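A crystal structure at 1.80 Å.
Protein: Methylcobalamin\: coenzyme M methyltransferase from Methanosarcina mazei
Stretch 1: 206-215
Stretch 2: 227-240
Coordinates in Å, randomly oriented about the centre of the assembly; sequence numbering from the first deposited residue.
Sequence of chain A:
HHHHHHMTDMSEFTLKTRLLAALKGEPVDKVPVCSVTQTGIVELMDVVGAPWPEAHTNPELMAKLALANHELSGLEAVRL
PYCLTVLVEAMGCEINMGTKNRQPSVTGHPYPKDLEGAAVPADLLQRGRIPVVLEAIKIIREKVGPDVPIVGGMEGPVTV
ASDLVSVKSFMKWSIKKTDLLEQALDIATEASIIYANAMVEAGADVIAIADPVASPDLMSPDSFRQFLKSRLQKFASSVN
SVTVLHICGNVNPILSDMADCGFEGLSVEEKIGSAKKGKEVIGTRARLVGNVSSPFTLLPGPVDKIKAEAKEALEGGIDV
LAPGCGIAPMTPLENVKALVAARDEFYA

Stretch 1, residues 206-215: VIAIADPVAS
Stretch 2 (227-240) FLKSRLQKFASSVN

A short strand, 206-210, lies against a helix, 227-238, that begins earlier in the chain. The two run nearly antiparallel, with 164° between their N-to-C directions and 11.2 Å between their axes at closest approach. That spacing suits a single layer of interlocking side chains. No hydrogen bond crosses between the stretches, and the 313 Å² buried between them comes from packing.

Extended phi/psi values, such as -111/123 at Ile207 and -100/143 at Ile209, make the strand alternate. Ile207 and Ile209 point their CA-to-CB bonds toward the helix, while Ala208 points away. The helix answers with Leu228, Leu232 and Phe235, spaced four and three residues apart so that they share one face, and Val239 extends the series just as the chain leaves helical phi/psi. The register runs in reverse order: the CA of Ile207 is 8.3 Å from the CA of Val239, the CA of Asp211 is 9.7 Å from the CA of Leu232, and the CA of Ala214 is 7.2 Å from the CA of Leu228.

Phe235 is the central bump. With chi1 at 180° (t) and chi2 at -90°, it drives its ring tip at the isoleucines. Ile209, p at chi1 and t at chi2, brings CG2 to 3.4 Å from Phe235 CZ, a tight fit, and lays CD1 over one face of the ring. The same CD1 reaches 3.9 Å from Leu232 CD2, so Ile209 spans Leu232 and Phe235, neighbours on the helix face. Ile207, m at both chi angles, sets CG2 at the ring edge, 4.2 Å from Phe235 CZ, and its CG1 meets Val239 CG1 at 4.1 Å; Val239 is t. Branching at CB lets each isoleucine offer more than one surface to its neighbours.

Beyond the strand, Asp211 (phi/psi -129/69, chi1 -141°, between wells) places OD2 3.6 Å from Leu232 CD2. This is packing only; both carboxylate oxygens are hydrogen-bonded elsewhere in the structure, which makes a buried acid tolerable beside leucine. A 3-10 segment, 212-214, follows, with Ala214 N donating to Asp211 O at 3.1 Å. Here the backbones come closest in the register, and the small residue suits the narrow gap: Leu228 CD1 lies 4.0 Å from Ala214 CA and 4.1 Å from Ala214 CB. Leu228 and Leu232 are both m,t. Within the helix, Leu232 N to Leu228 O (3.1 Å) and Phe235 N to Arg231 O (2.9 Å) help hold this apolar face in phase.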

# COMPACT_ATOMS: atom_id res chain seq x y z
N VAL A 206 -1.38 -3.35 -10.33
CA VAL A 206 -2.20 -3.26 -9.15
C VAL A 206 -1.88 -1.92 -8.52
O VAL A 206 -0.71 -1.56 -8.47
CB VAL A 206 -1.78 -4.40 -8.19
CG1 VAL A 206 -2.51 -4.25 -6.85
CG2 VAL A 206 -2.04 -5.74 -8.83
N ILE A 207 -2.87 -1.20 -8.00
CA ILE A 207 -2.61 0.00 -7.21
C ILE A 207 -3.02 -0.43 -5.83
O ILE A 207 -4.17 -0.80 -5.68
CB ILE A 207 -3.38 1.30 -7.64
CG1 ILE A 207 -3.05 1.56 -9.11
CG2 ILE A 207 -3.02 2.45 -6.70
CD1 ILE A 207 -1.55 1.86 -9.38
N ALA A 208 -2.10 -0.33 -4.88
CA ALA A 208 -2.32 -0.55 -3.47
C ALA A 208 -2.25 0.72 -2.64
O ALA A 208 -1.17 1.40 -2.55
CB ALA A 208 -1.30 -1.54 -2.97
N ILE A 209 -3.38 1.11 -2.03
CA ILE A 209 -3.35 2.30 -1.25
C ILE A 209 -3.23 1.98 0.21
O ILE A 209 -3.81 1.02 0.70
CB ILE A 209 -4.53 3.22 -1.53
CG1 ILE A 209 -5.82 2.68 -0.97
CG2 ILE A 209 -4.63 3.54 -3.05
CD1 ILE A 209 -7.03 3.59 -1.19
N ALA A 210 -2.48 2.79 0.91
CA ALA A 210 -2.33 2.65 2.33
C ALA A 210 -3.00 3.84 2.95
O ALA A 210 -2.62 4.97 2.67
CB ALA A 210 -0.86 2.52 2.71
N ASP A 211 -4.00 3.63 3.79
CA ASP A 211 -4.73 4.71 4.29
C ASP A 211 -4.84 4.68 5.80
O ASP A 211 -5.90 4.50 6.33
CB ASP A 211 -6.13 4.74 3.62
CG ASP A 211 -6.62 6.18 3.30
OD1 ASP A 211 -6.12 7.11 3.97
OD2 ASP A 211 -7.53 6.38 2.42
N PRO A 212 -3.74 4.90 6.49
CA PRO A 212 -3.77 4.78 7.94
C PRO A 212 -4.72 5.71 8.68
O PRO A 212 -5.18 5.34 9.74
CB PRO A 212 -2.33 5.05 8.33
CG PRO A 212 -1.78 5.87 7.21
CD PRO A 212 -2.38 5.12 6.03
N VAL A 213 -4.97 6.93 8.20
CA VAL A 213 -5.91 7.85 8.86
C VAL A 213 -7.35 7.25 8.94
O VAL A 213 -8.13 7.62 9.81
CB VAL A 213 -5.82 9.29 8.22
CG1 VAL A 213 -6.78 10.30 8.89
CG2 VAL A 213 -4.40 9.85 8.41
N ALA A 214 -7.70 6.37 8.03
CA ALA A 214 -9.04 5.76 8.05
C ALA A 214 -9.19 4.69 9.15
O ALA A 214 -10.30 4.19 9.38
CB ALA A 214 -9.34 5.20 6.65
N SER A 215 -8.11 4.36 9.83
CA SER A 215 -8.09 3.39 10.92
C SER A 215 -8.97 3.80 12.08
O SER A 215 -9.04 4.96 12.41
CB SER A 215 -6.67 3.17 11.39
OG SER A 215 -6.61 2.27 12.49
N PHE A 227 -18.51 9.26 6.19
CA PHE A 227 -17.70 10.12 5.29
C PHE A 227 -16.63 9.48 4.41
O PHE A 227 -16.36 9.95 3.30
CB PHE A 227 -16.96 11.22 6.06
CG PHE A 227 -17.84 12.05 6.96
CD1 PHE A 227 -18.73 12.94 6.43
CD2 PHE A 227 -17.75 11.92 8.34
CE1 PHE A 227 -19.53 13.68 7.28
CE2 PHE A 227 -18.57 12.63 9.19
CZ PHE A 227 -19.44 13.52 8.66
N LEU A 228 -16.00 8.42 4.92
CA LEU A 228 -14.78 7.86 4.29
C LEU A 228 -15.11 6.83 3.26
O LEU A 228 -14.54 6.85 2.17
CB LEU A 228 -13.87 7.35 5.37
CG LEU A 228 -13.54 8.31 6.53
CD1 LEU A 228 -12.46 7.69 7.48
CD2 LEU A 228 -13.13 9.73 6.03
N LYS A 229 -16.07 5.94 3.55
CA LYS A 229 -16.42 4.83 2.67
C LYS A 229 -16.73 5.31 1.25
O LYS A 229 -16.23 4.73 0.29
CB LYS A 229 -17.63 4.09 3.26
CG LYS A 229 -17.98 2.82 2.57
CD LYS A 229 -18.99 2.06 3.43
CE LYS A 229 -19.80 1.09 2.63
NZ LYS A 229 -20.42 -0.00 3.48
N SER A 230 -17.53 6.37 1.14
CA SER A 230 -17.91 6.86 -0.19
C SER A 230 -16.77 7.33 -1.05
O SER A 230 -16.78 7.09 -2.28
CB SER A 230 -19.04 7.94 -0.16
OG SER A 230 -18.54 9.08 0.51
N ARG A 231 -15.73 7.92 -0.42
CA ARG A 231 -14.60 8.31 -1.19
C ARG A 231 -13.77 7.14 -1.60
O ARG A 231 -13.27 7.10 -2.73
CB ARG A 231 -13.75 9.41 -0.46
CG ARG A 231 -14.36 10.81 -0.48
CD ARG A 231 -15.44 11.05 0.60
NE ARG A 231 -16.12 12.32 0.38
CZ ARG A 231 -17.14 12.79 1.08
NH1 ARG A 231 -17.67 12.12 2.08
NH2 ARG A 231 -17.70 13.94 0.68
N LEU A 232 -13.55 6.21 -0.69
CA LEU A 232 -12.81 4.95 -1.05
C LEU A 232 -13.52 4.17 -2.17
O LEU A 232 -12.85 3.76 -3.13
CB LEU A 232 -12.65 4.09 0.19
CG LEU A 232 -11.71 4.69 1.24
CD1 LEU A 232 -11.83 4.00 2.62
CD2 LEU A 232 -10.25 4.65 0.76
N GLN A 233 -14.87 4.06 -2.10
CA GLN A 233 -15.68 3.55 -3.22
C GLN A 233 -15.46 4.29 -4.53
O GLN A 233 -15.30 3.65 -5.58
CB GLN A 233 -17.16 3.61 -2.88
CG GLN A 233 -17.52 2.54 -1.89
CD GLN A 233 -18.94 2.66 -1.32
OE1 GLN A 233 -19.47 3.75 -1.16
NE2 GLN A 233 -19.52 1.54 -0.95
N LYS A 234 -15.36 5.62 -4.46
CA LYS A 234 -15.16 6.40 -5.68
C LYS A 234 -13.78 6.15 -6.24
O LYS A 234 -13.60 6.05 -7.48
CB LYS A 234 -15.35 7.87 -5.43
CG LYS A 234 -15.28 8.72 -6.67
CD LYS A 234 -15.39 10.18 -6.25
CE LYS A 234 -15.51 11.13 -7.44
NZ LYS A 234 -16.54 10.58 -8.39
N PHE A 235 -12.78 6.06 -5.35
CA PHE A 235 -11.45 5.72 -5.83
C PHE A 235 -11.40 4.39 -6.57
O PHE A 235 -10.88 4.29 -7.71
CB PHE A 235 -10.49 5.65 -4.62
CG PHE A 235 -9.09 5.32 -4.99
CD1 PHE A 235 -8.67 4.02 -5.03
CD2 PHE A 235 -8.16 6.35 -5.26
CE1 PHE A 235 -7.35 3.70 -5.35
CE2 PHE A 235 -6.86 6.05 -5.60
CZ PHE A 235 -6.46 4.70 -5.66
N ALA A 236 -11.92 3.34 -5.92
CA ALA A 236 -11.82 1.96 -6.46
C ALA A 236 -12.57 1.91 -7.75
O ALA A 236 -12.10 1.33 -8.73
CB ALA A 236 -12.42 0.96 -5.52
N SER A 237 -13.69 2.63 -7.82
CA SER A 237 -14.45 2.58 -9.07
C SER A 237 -13.84 3.36 -10.23
O SER A 237 -14.17 3.12 -11.39
CB SER A 237 -15.91 2.92 -8.83
OG SER A 237 -16.03 4.31 -8.61
N SER A 238 -13.03 4.37 -9.93
CA SER A 238 -12.50 5.26 -10.96
C SER A 238 -11.10 4.91 -11.46
O SER A 238 -10.60 5.49 -12.45
CB SER A 238 -12.47 6.65 -10.37
OG SER A 238 -13.76 7.05 -9.85
N VAL A 239 -10.42 4.07 -10.71
CA VAL A 239 -9.05 3.64 -11.01
C VAL A 239 -9.08 2.43 -11.93
O VAL A 239 -9.75 1.41 -11.65
CB VAL A 239 -8.30 3.34 -9.72
CG1 VAL A 239 -6.92 2.72 -9.99
CG2 VAL A 239 -8.09 4.65 -8.97
N ASN A 240 -8.32 2.53 -13.01
CA ASN A 240 -8.36 1.59 -14.14
C ASN A 240 -7.46 0.38 -13.96
O ASN A 240 -6.74 -0.01 -14.86
CB ASN A 240 -8.08 2.38 -15.44
CG ASN A 240 -9.19 3.40 -15.69
OD1 ASN A 240 -10.33 3.05 -15.57
ND2 ASN A 240 -8.87 4.61 -15.92